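Local atomic coordinates of ftsY (Mycoplasma mycoides, PDB entry 1ZU4), a protein that is the NG domain of an SRP receptor, FtsY, pairing a helical bundle with a P-loop GTPase-type domain of the SRP54 family. Residues 127-138 with 156-167; 203-213 with 248-256. All coordinates share one frame; numbering follows the deposited sequence.

Contact 1. Residues 127-138 with 156-167; sequences NYYAELGYKVLI and IKTRLNNKVDLV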
# COMPACT_ATOMS: atom_id res chain seq x y z
N ASN A 127 -12.27 -0.72 10.04
CA ASN A 127 -13.00 0.56 10.17
C ASN A 127 -13.50 1.12 8.83
O ASN A 127 -14.60 1.66 8.77
CB ASN A 127 -12.13 1.65 10.85
CG ASN A 127 -12.97 2.87 11.28
OD1 ASN A 127 -12.80 3.99 10.77
ND2 ASN A 127 -13.91 2.63 12.18
N TYR A 128 -12.68 1.00 7.78
CA TYR A 128 -13.01 1.47 6.43
C TYR A 128 -14.25 0.77 5.91
O TYR A 128 -15.16 1.43 5.33
CB TYR A 128 -11.81 1.24 5.48
CG TYR A 128 -12.02 1.64 4.04
CD1 TYR A 128 -11.64 2.90 3.56
CD2 TYR A 128 -12.55 0.73 3.12
CE1 TYR A 128 -11.83 3.23 2.18
CE2 TYR A 128 -12.75 1.05 1.79
CZ TYR A 128 -12.41 2.28 1.32
OH TYR A 128 -12.61 2.51 -0.04
N TYR A 129 -14.32 -0.56 6.07
CA TYR A 129 -15.49 -1.30 5.60
C TYR A 129 -16.68 -1.15 6.56
O TYR A 129 -17.84 -1.07 6.11
CB TYR A 129 -15.14 -2.77 5.31
CG TYR A 129 -14.34 -2.83 4.06
CD1 TYR A 129 -12.95 -2.95 4.11
CD2 TYR A 129 -14.94 -2.68 2.83
CE1 TYR A 129 -12.17 -2.95 2.96
CE2 TYR A 129 -14.18 -2.66 1.63
CZ TYR A 129 -12.79 -2.80 1.72
OH TYR A 129 -12.00 -2.77 0.58
N ALA A 130 -16.39 -1.08 7.85
CA ALA A 130 -17.45 -0.95 8.87
C ALA A 130 -18.23 0.34 8.66
O ALA A 130 -19.47 0.33 8.72
CB ALA A 130 -16.89 -1.04 10.30
N GLU A 131 -17.51 1.43 8.38
CA GLU A 131 -18.14 2.70 7.99
C GLU A 131 -18.96 2.64 6.68
O GLU A 131 -19.88 3.43 6.47
CB GLU A 131 -17.10 3.82 7.97
CG GLU A 131 -16.46 4.00 9.34
CD GLU A 131 -16.44 5.45 9.86
OE1 GLU A 131 -17.49 6.13 9.83
OE2 GLU A 131 -15.37 5.88 10.35
N LEU A 132 -18.64 1.69 5.81
CA LEU A 132 -19.40 1.54 4.58
C LEU A 132 -20.64 0.68 4.81
O LEU A 132 -21.38 0.40 3.87
CB LEU A 132 -18.51 1.01 3.44
CG LEU A 132 -17.41 1.97 2.96
CD1 LEU A 132 -16.38 1.27 2.07
CD2 LEU A 132 -18.07 3.14 2.22
N GLY A 133 -20.87 0.31 6.08
CA GLY A 133 -22.02 -0.49 6.48
C GLY A 133 -21.85 -1.99 6.57
O GLY A 133 -22.80 -2.73 6.78
N TYR A 134 -20.63 -2.47 6.40
CA TYR A 134 -20.37 -3.90 6.37
C TYR A 134 -20.09 -4.47 7.76
O TYR A 134 -19.63 -3.75 8.68
CB TYR A 134 -19.25 -4.20 5.38
CG TYR A 134 -19.56 -3.78 3.94
CD1 TYR A 134 -19.00 -2.63 3.38
CD2 TYR A 134 -20.42 -4.54 3.14
CE1 TYR A 134 -19.29 -2.24 2.07
CE2 TYR A 134 -20.70 -4.17 1.84
CZ TYR A 134 -20.16 -3.01 1.30
OH TYR A 134 -20.44 -2.68 -0.01
N LYS A 135 -20.43 -5.76 7.92
CA LYS A 135 -20.18 -6.49 9.16
C LYS A 135 -18.80 -7.18 9.08
O LYS A 135 -18.57 -8.03 8.21
CB LYS A 135 -21.32 -7.51 9.39
CG LYS A 135 -21.45 -8.00 10.81
CD LYS A 135 -22.50 -9.12 10.93
CE LYS A 135 -22.37 -9.78 12.28
NZ LYS A 135 -23.52 -10.70 12.51
N VAL A 136 -17.88 -6.76 9.95
CA VAL A 136 -16.45 -7.10 9.83
C VAL A 136 -15.93 -7.92 11.01
O VAL A 136 -16.17 -7.60 12.17
CB VAL A 136 -15.53 -5.87 9.65
CG1 VAL A 136 -14.06 -6.31 9.37
CG2 VAL A 136 -15.99 -5.01 8.50
N LEU A 137 -15.19 -8.97 10.68
CA LEU A 137 -14.56 -9.82 11.67
C LEU A 137 -13.05 -9.84 11.42
O LEU A 137 -12.62 -9.94 10.30
CB LEU A 137 -15.13 -11.24 11.57
CG LEU A 137 -14.62 -12.24 12.61
CD1 LEU A 137 -15.02 -11.85 14.05
CD2 LEU A 137 -15.11 -13.65 12.29
N ILE A 138 -12.28 -9.71 12.50
CA ILE A 138 -10.82 -9.84 12.48
C ILE A 138 -10.39 -11.14 13.18
O ILE A 138 -10.93 -11.50 14.27
CB ILE A 138 -10.16 -8.65 13.22
CG1 ILE A 138 -10.43 -7.33 12.47
CG2 ILE A 138 -8.68 -8.86 13.41
CD1 ILE A 138 -10.35 -6.12 13.38
N ILE A 156 -10.31 -2.14 19.10
CA ILE A 156 -11.69 -2.62 19.10
C ILE A 156 -12.54 -1.81 20.08
O ILE A 156 -13.56 -1.23 19.71
CB ILE A 156 -11.78 -4.13 19.49
CG1 ILE A 156 -11.27 -5.03 18.36
CG2 ILE A 156 -13.21 -4.51 19.93
CD1 ILE A 156 -12.25 -5.30 17.25
N LYS A 157 -12.12 -1.78 21.34
CA LYS A 157 -12.87 -1.02 22.33
C LYS A 157 -12.11 0.21 22.76
O LYS A 157 -11.63 0.31 23.89
CB LYS A 157 -13.32 -1.93 23.49
CG LYS A 157 -14.81 -2.30 23.37
CD LYS A 157 -15.42 -2.59 24.73
CE LYS A 157 -16.91 -2.30 24.73
NZ LYS A 157 -17.66 -3.27 25.58
N THR A 158 -12.02 1.14 21.80
CA THR A 158 -11.33 2.41 21.93
C THR A 158 -11.50 3.25 20.65
O THR A 158 -11.68 4.47 20.74
CB THR A 158 -9.84 2.27 22.40
OG1 THR A 158 -9.57 3.19 23.46
CG2 THR A 158 -8.84 2.50 21.27
N ARG A 159 -11.49 2.62 19.47
CA ARG A 159 -11.49 3.37 18.21
C ARG A 159 -12.32 2.81 17.05
O ARG A 159 -12.64 3.54 16.12
CB ARG A 159 -10.04 3.63 17.73
CG ARG A 159 -9.29 4.63 18.59
CD ARG A 159 -7.79 4.43 18.51
NE ARG A 159 -7.17 5.47 17.69
CZ ARG A 159 -5.86 5.70 17.61
NH1 ARG A 159 -4.99 4.96 18.31
NH2 ARG A 159 -5.43 6.69 16.83
N LEU A 160 -12.66 1.54 17.10
CA LEU A 160 -13.32 0.90 15.96
C LEU A 160 -14.84 0.93 16.05
O LEU A 160 -15.41 0.82 17.12
CB LEU A 160 -12.85 -0.55 15.79
CG LEU A 160 -11.42 -0.86 15.33
CD1 LEU A 160 -11.21 -2.36 15.24
CD2 LEU A 160 -11.14 -0.25 13.98
N ASN A 161 -15.47 1.09 14.90
CA ASN A 161 -16.91 0.94 14.74
C ASN A 161 -17.50 -0.33 15.40
O ASN A 161 -16.83 -1.36 15.51
CB ASN A 161 -17.17 0.93 13.24
CG ASN A 161 -18.59 1.25 12.90
OD1 ASN A 161 -18.96 2.43 12.75
ND2 ASN A 161 -19.42 0.21 12.76
N ASN A 162 -18.74 -0.25 15.86
CA ASN A 162 -19.37 -1.39 16.58
C ASN A 162 -19.58 -2.65 15.71
O ASN A 162 -19.84 -3.74 16.24
CB ASN A 162 -20.71 -0.96 17.24
CG ASN A 162 -20.51 0.07 18.38
OD1 ASN A 162 -19.55 -0.02 19.18
ND2 ASN A 162 -21.43 1.04 18.47
N LYS A 163 -19.46 -2.48 14.39
CA LYS A 163 -19.65 -3.57 13.40
C LYS A 163 -18.39 -4.38 13.12
O LYS A 163 -18.36 -5.17 12.18
CB LYS A 163 -20.22 -3.05 12.09
CG LYS A 163 -21.71 -2.72 12.15
CD LYS A 163 -22.28 -2.44 10.76
CE LYS A 163 -22.48 -0.96 10.51
NZ LYS A 163 -21.18 -0.23 10.56
N VAL A 164 -17.36 -4.15 13.94
CA VAL A 164 -16.11 -4.90 13.88
C VAL A 164 -15.93 -5.74 15.14
O VAL A 164 -15.86 -5.19 16.26
CB VAL A 164 -14.85 -4.03 13.73
CG1 VAL A 164 -13.60 -4.93 13.63
CG2 VAL A 164 -14.94 -3.05 12.55
N ASP A 165 -15.82 -7.05 14.94
CA ASP A 165 -15.63 -8.05 15.99
C ASP A 165 -14.29 -8.73 15.81
O ASP A 165 -13.71 -8.66 14.73
CB ASP A 165 -16.75 -9.10 15.91
CG ASP A 165 -18.12 -8.51 16.19
OD1 ASP A 165 -18.21 -7.62 17.05
OD2 ASP A 165 -19.10 -8.93 15.53
N LEU A 166 -13.80 -9.36 16.88
CA LEU A 166 -12.45 -9.98 16.94
C LEU A 166 -12.51 -11.40 17.47
O LEU A 166 -13.11 -11.65 18.54
CB LEU A 166 -11.55 -9.20 17.90
CG LEU A 166 -10.10 -9.71 18.02
CD1 LEU A 166 -9.26 -9.27 16.82
CD2 LEU A 166 -9.47 -9.25 19.30
N VAL A 167 -11.85 -12.30 16.75
CA VAL A 167 -11.59 -13.66 17.24
C VAL A 167 -10.09 -13.78 17.53
O VAL A 167 -9.24 -13.32 16.75
CB VAL A 167 -12.06 -14.76 16.20
CG1 VAL A 167 -11.65 -16.14 16.62
CG2 VAL A 167 -13.59 -14.71 16.06
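Ile138 packs between two side chains of the edge strand, Val164 and Leu166. With CG1 opposite the carbonyl carbon (chi1 -65°), CD1 is turned to Val164 and CG2 to Leu166. CD1 meets Val164 CG1 at 3.5 Å, and CG2 meets Leu166 CD1, equally close. Both pairs are tighter than usual carbon contacts. CD1 also has looser contacts with the CD1 atoms of Leu160 and Ile156. Leu122 and Ala126 of helix 118-131 touch Ile138 as well.

Lys163 covers the other end. Its chain runs past Tyr134 O, with CB 3.5 Å from that oxygen, then bends at its last two torsions toward the end of the helix. NZ reaches Ala130 O at 2.6 Å from above the carbonyl plane. Gly133 N comes to the same oxygen from the opposite face. This second bond belongs to the Schellman motif that ends the helix at Gly133.

The backbones pair as parallel strands from Lys163 to Val167. Val136 N bonds to Lys163 O, and Asp165 N to Val136 O. Ile138 N donates to Asp165 O, and Val167 N to Ile138 O at 2.8 Å. On the sheet face opposite Ile138, Leu137 CD1 lies 3.7 Å from Asp165 CB. Asp165 OD2 is hydrogen-bonded to the hydroxyl of Tyr192, outside the contact.

Strands 136-140 and 164-167 are joined through helix 146-156 in a beta-alpha-beta unit, and 164-167 is the outermost strand on this side. The chemistry implies an edge strand held by regular backbone bonds and tight apolar contacts, with one lysine ammonium also tying the turn before it to the helix end.

Contact 2. Residues 203-213 with 248-256; sequences LQNKTNLMAEL and EEFSKVADV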
# COMPACT_ATOMS: atom_id res chain seq x y z
N LEU A 203 11.17 -13.59 7.39
CA LEU A 203 11.85 -14.43 6.38
C LEU A 203 12.50 -15.69 6.99
O LEU A 203 12.44 -16.76 6.39
CB LEU A 203 12.91 -13.62 5.62
CG LEU A 203 12.49 -12.37 4.83
CD1 LEU A 203 11.56 -12.68 3.62
CD2 LEU A 203 11.88 -11.34 5.72
N GLN A 204 13.07 -15.56 8.19
CA GLN A 204 13.72 -16.65 8.93
C GLN A 204 12.86 -17.91 9.04
O GLN A 204 13.37 -19.04 8.89
CB GLN A 204 14.06 -16.18 10.35
CG GLN A 204 14.65 -17.29 11.26
CD GLN A 204 14.26 -17.16 12.74
OE1 GLN A 204 13.07 -17.12 13.08
NE2 GLN A 204 15.27 -17.11 13.62
N ASN A 205 11.58 -17.70 9.37
CA ASN A 205 10.63 -18.78 9.57
C ASN A 205 9.86 -19.12 8.27
O ASN A 205 8.72 -19.58 8.34
CB ASN A 205 9.58 -18.42 10.65
CG ASN A 205 10.14 -18.39 12.09
OD1 ASN A 205 11.00 -19.20 12.49
ND2 ASN A 205 9.61 -17.46 12.88
N LYS A 206 10.47 -18.87 7.11
CA LYS A 206 9.83 -19.13 5.80
C LYS A 206 9.00 -20.40 5.67
O LYS A 206 7.88 -20.33 5.17
CB LYS A 206 10.85 -19.12 4.67
CG LYS A 206 10.23 -19.18 3.26
CD LYS A 206 11.32 -19.23 2.21
CE LYS A 206 10.75 -19.28 0.83
NZ LYS A 206 11.81 -19.11 -0.23
N THR A 207 9.54 -21.54 6.08
CA THR A 207 8.87 -22.81 5.83
C THR A 207 7.62 -22.87 6.67
O THR A 207 6.57 -23.29 6.18
CB THR A 207 9.79 -24.07 6.12
OG1 THR A 207 10.29 -24.01 7.48
CG2 THR A 207 10.97 -24.14 5.16
N ASN A 208 7.72 -22.46 7.94
CA ASN A 208 6.53 -22.50 8.77
C ASN A 208 5.52 -21.45 8.36
O ASN A 208 4.31 -21.64 8.53
CB ASN A 208 6.82 -22.31 10.25
CG ASN A 208 5.56 -22.46 11.09
OD1 ASN A 208 5.15 -21.53 11.81
ND2 ASN A 208 4.91 -23.62 10.97
N LEU A 209 6.03 -20.31 7.93
CA LEU A 209 5.17 -19.22 7.53
C LEU A 209 4.38 -19.69 6.32
O LEU A 209 3.17 -19.62 6.32
CB LEU A 209 5.99 -17.98 7.20
CG LEU A 209 5.16 -16.75 6.80
CD1 LEU A 209 4.24 -16.42 7.96
CD2 LEU A 209 6.06 -15.56 6.45
N MET A 210 5.05 -20.19 5.30
CA MET A 210 4.33 -20.79 4.15
C MET A 210 3.34 -21.91 4.52
O MET A 210 2.19 -21.93 4.00
CB MET A 210 5.29 -21.27 3.10
CG MET A 210 6.05 -20.11 2.57
SD MET A 210 7.27 -20.50 1.32
CE MET A 210 6.28 -20.65 -0.16
N ALA A 211 3.76 -22.82 5.41
CA ALA A 211 2.90 -23.92 5.88
C ALA A 211 1.65 -23.41 6.55
O ALA A 211 0.57 -23.96 6.34
CB ALA A 211 3.66 -24.91 6.84
N GLU A 212 1.80 -22.39 7.39
CA GLU A 212 0.70 -21.82 8.12
C GLU A 212 -0.25 -21.15 7.12
O GLU A 212 -1.49 -21.32 7.23
CB GLU A 212 1.21 -20.80 9.17
CG GLU A 212 1.76 -21.45 10.48
CD GLU A 212 0.71 -22.34 11.19
OE1 GLU A 212 -0.50 -22.05 11.14
OE2 GLU A 212 1.07 -23.35 11.80
N LEU A 213 0.31 -20.42 6.16
CA LEU A 213 -0.54 -19.76 5.15
C LEU A 213 -1.32 -20.81 4.37
O LEU A 213 -2.46 -20.59 4.00
CB LEU A 213 0.30 -18.93 4.17
CG LEU A 213 0.96 -17.64 4.72
CD1 LEU A 213 1.77 -16.96 3.67
CD2 LEU A 213 -0.12 -16.69 5.23
N GLU A 248 9.84 -6.74 -1.88
CA GLU A 248 10.10 -7.74 -2.93
C GLU A 248 10.52 -9.11 -2.37
O GLU A 248 10.12 -10.16 -2.88
CB GLU A 248 11.11 -7.22 -3.97
CG GLU A 248 11.42 -8.26 -5.12
CD GLU A 248 10.23 -8.56 -6.07
OE1 GLU A 248 9.09 -8.15 -5.80
OE2 GLU A 248 10.45 -9.28 -7.09
N GLU A 249 11.36 -9.12 -1.34
CA GLU A 249 11.84 -10.39 -0.83
C GLU A 249 10.66 -11.12 -0.21
O GLU A 249 10.57 -12.34 -0.28
CB GLU A 249 12.99 -10.20 0.18
CG GLU A 249 14.24 -9.45 -0.41
CD GLU A 249 15.34 -9.21 0.64
OE1 GLU A 249 15.57 -10.10 1.50
OE2 GLU A 249 15.99 -8.15 0.58
N PHE A 250 9.74 -10.38 0.40
CA PHE A 250 8.61 -11.03 1.06
C PHE A 250 7.66 -11.60 0.02
O PHE A 250 7.00 -12.58 0.26
CB PHE A 250 7.86 -10.06 1.98
CG PHE A 250 7.03 -10.76 3.01
CD1 PHE A 250 7.56 -11.07 4.26
CD2 PHE A 250 5.75 -11.19 2.70
CE1 PHE A 250 6.82 -11.77 5.20
CE2 PHE A 250 5.01 -11.90 3.63
CZ PHE A 250 5.53 -12.18 4.89
N SER A 251 7.56 -10.93 -1.13
CA SER A 251 6.69 -11.42 -2.20
C SER A 251 6.99 -12.85 -2.65
O SER A 251 6.23 -13.39 -3.44
CB SER A 251 6.65 -10.44 -3.39
OG SER A 251 7.77 -10.58 -4.23
N LYS A 252 8.07 -13.49 -2.15
CA LYS A 252 8.39 -14.90 -2.53
C LYS A 252 7.81 -15.93 -1.54
O LYS A 252 7.82 -17.15 -1.76
CB LYS A 252 9.91 -15.13 -2.63
CG LYS A 252 10.72 -14.11 -3.41
CD LYS A 252 10.10 -13.81 -4.76
CE LYS A 252 10.97 -12.89 -5.59
NZ LYS A 252 11.27 -13.46 -6.95
N VAL A 253 7.31 -15.42 -0.43
CA VAL A 253 6.87 -16.22 0.68
C VAL A 253 5.34 -16.34 0.58
O VAL A 253 4.75 -17.29 1.07
CB VAL A 253 7.31 -15.53 2.02
CG1 VAL A 253 6.64 -16.12 3.20
CG2 VAL A 253 8.84 -15.56 2.18
N ALA A 254 4.72 -15.34 -0.05
CA ALA A 254 3.28 -15.24 -0.09
C ALA A 254 2.91 -14.77 -1.46
O ALA A 254 3.67 -14.03 -2.11
CB ALA A 254 2.79 -14.26 1.00
N ASP A 255 1.75 -15.22 -1.91
CA ASP A 255 1.24 -14.79 -3.20
C ASP A 255 0.41 -13.52 -3.00
O ASP A 255 -0.79 -13.57 -2.77
CB ASP A 255 0.47 -15.92 -3.89
CG ASP A 255 1.40 -17.11 -4.30
OD1 ASP A 255 2.39 -16.91 -5.04
OD2 ASP A 255 1.11 -18.25 -3.90
N VAL A 256 1.12 -12.40 -3.10
CA VAL A 256 0.64 -11.08 -2.70
C VAL A 256 -0.19 -10.57 -3.85
O VAL A 256 0.24 -10.70 -5.00
CB VAL A 256 1.85 -10.12 -2.44
CG1 VAL A 256 1.39 -8.63 -2.24
CG2 VAL A 256 2.75 -10.61 -1.23
O HOH W 1 8.99 -19.36 -2.25
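Val253 puts its two methyls against helix 206-221 in different places. CG1 goes to Leu209 and CG2 to Lys206. The Leu209 CD2 to Val253 CG1 distance is 3.3 Å, shorter than usual van der Waals contact, and the two side chains meet at about a right angle. Leu209 points at the other segment from its first bond, and with CG opposite the backbone N (chi1 -179°) its CD2 lies against both Val253 and Phe250. That methyl is 3.8 Å from Phe250 CZ. Leu203 CD1 nears the ring at another position, 4.4 Å from Phe250 CD1. Both methyls approach the ring obliquely. Leu209, Phe250 and Val253 are all buried, and together they form the tight part. Further along the helix the packing continues more loosely, where Leu213 CD1 meets Ala254 CB at 3.9 Å.

The contact lies in the P-loop GTPase-type domain of this SRP54-family protein. It brings the start of helix 206-221 against the last residues assigned to helix 241-250 and the chain that follows. Phe250 also touches Leu233 of strand 230-236. Its side chain reaches residues of a probable P-loop.

The outer side is looser, and Lys206, Met210 and Lys252 lie on it, toward solvent. Met210 lays its CG 3.4 Å from Val253 O, and the bend at its last torsion (chi3 81°) brings CE near both Val253 O and Lys252 O. Lys206 extends its chain fully. Its CG passes Val253 CG2 at 4.0 Å. No direct hydrogen bond joins the two segments. Instead Lys206 NZ makes a weak bond to a water, and that water donates to Lys252 O at a short 2.5 Å.

Both contacts belong to the GTPase-type domain, but they share no helix or strand. Their centres are about 28 Å apart, and their nearest atoms about 14 Å. Contact 1 is part of the sheet itself, at its margin. Contact 2 joins a helix to another helix end and the chain after it, and most of its outer residues are exposed. Each combines a buried apolar part with a more open side. The difference is in polar bonding: 127-138 and 156-167 share backbone bonds and a lysine bond to a carbonyl, whereas 203-213 and 248-256 rely on apolar contacts and a water that Lys206 holds only weakly. Contact 1 also buries more surface.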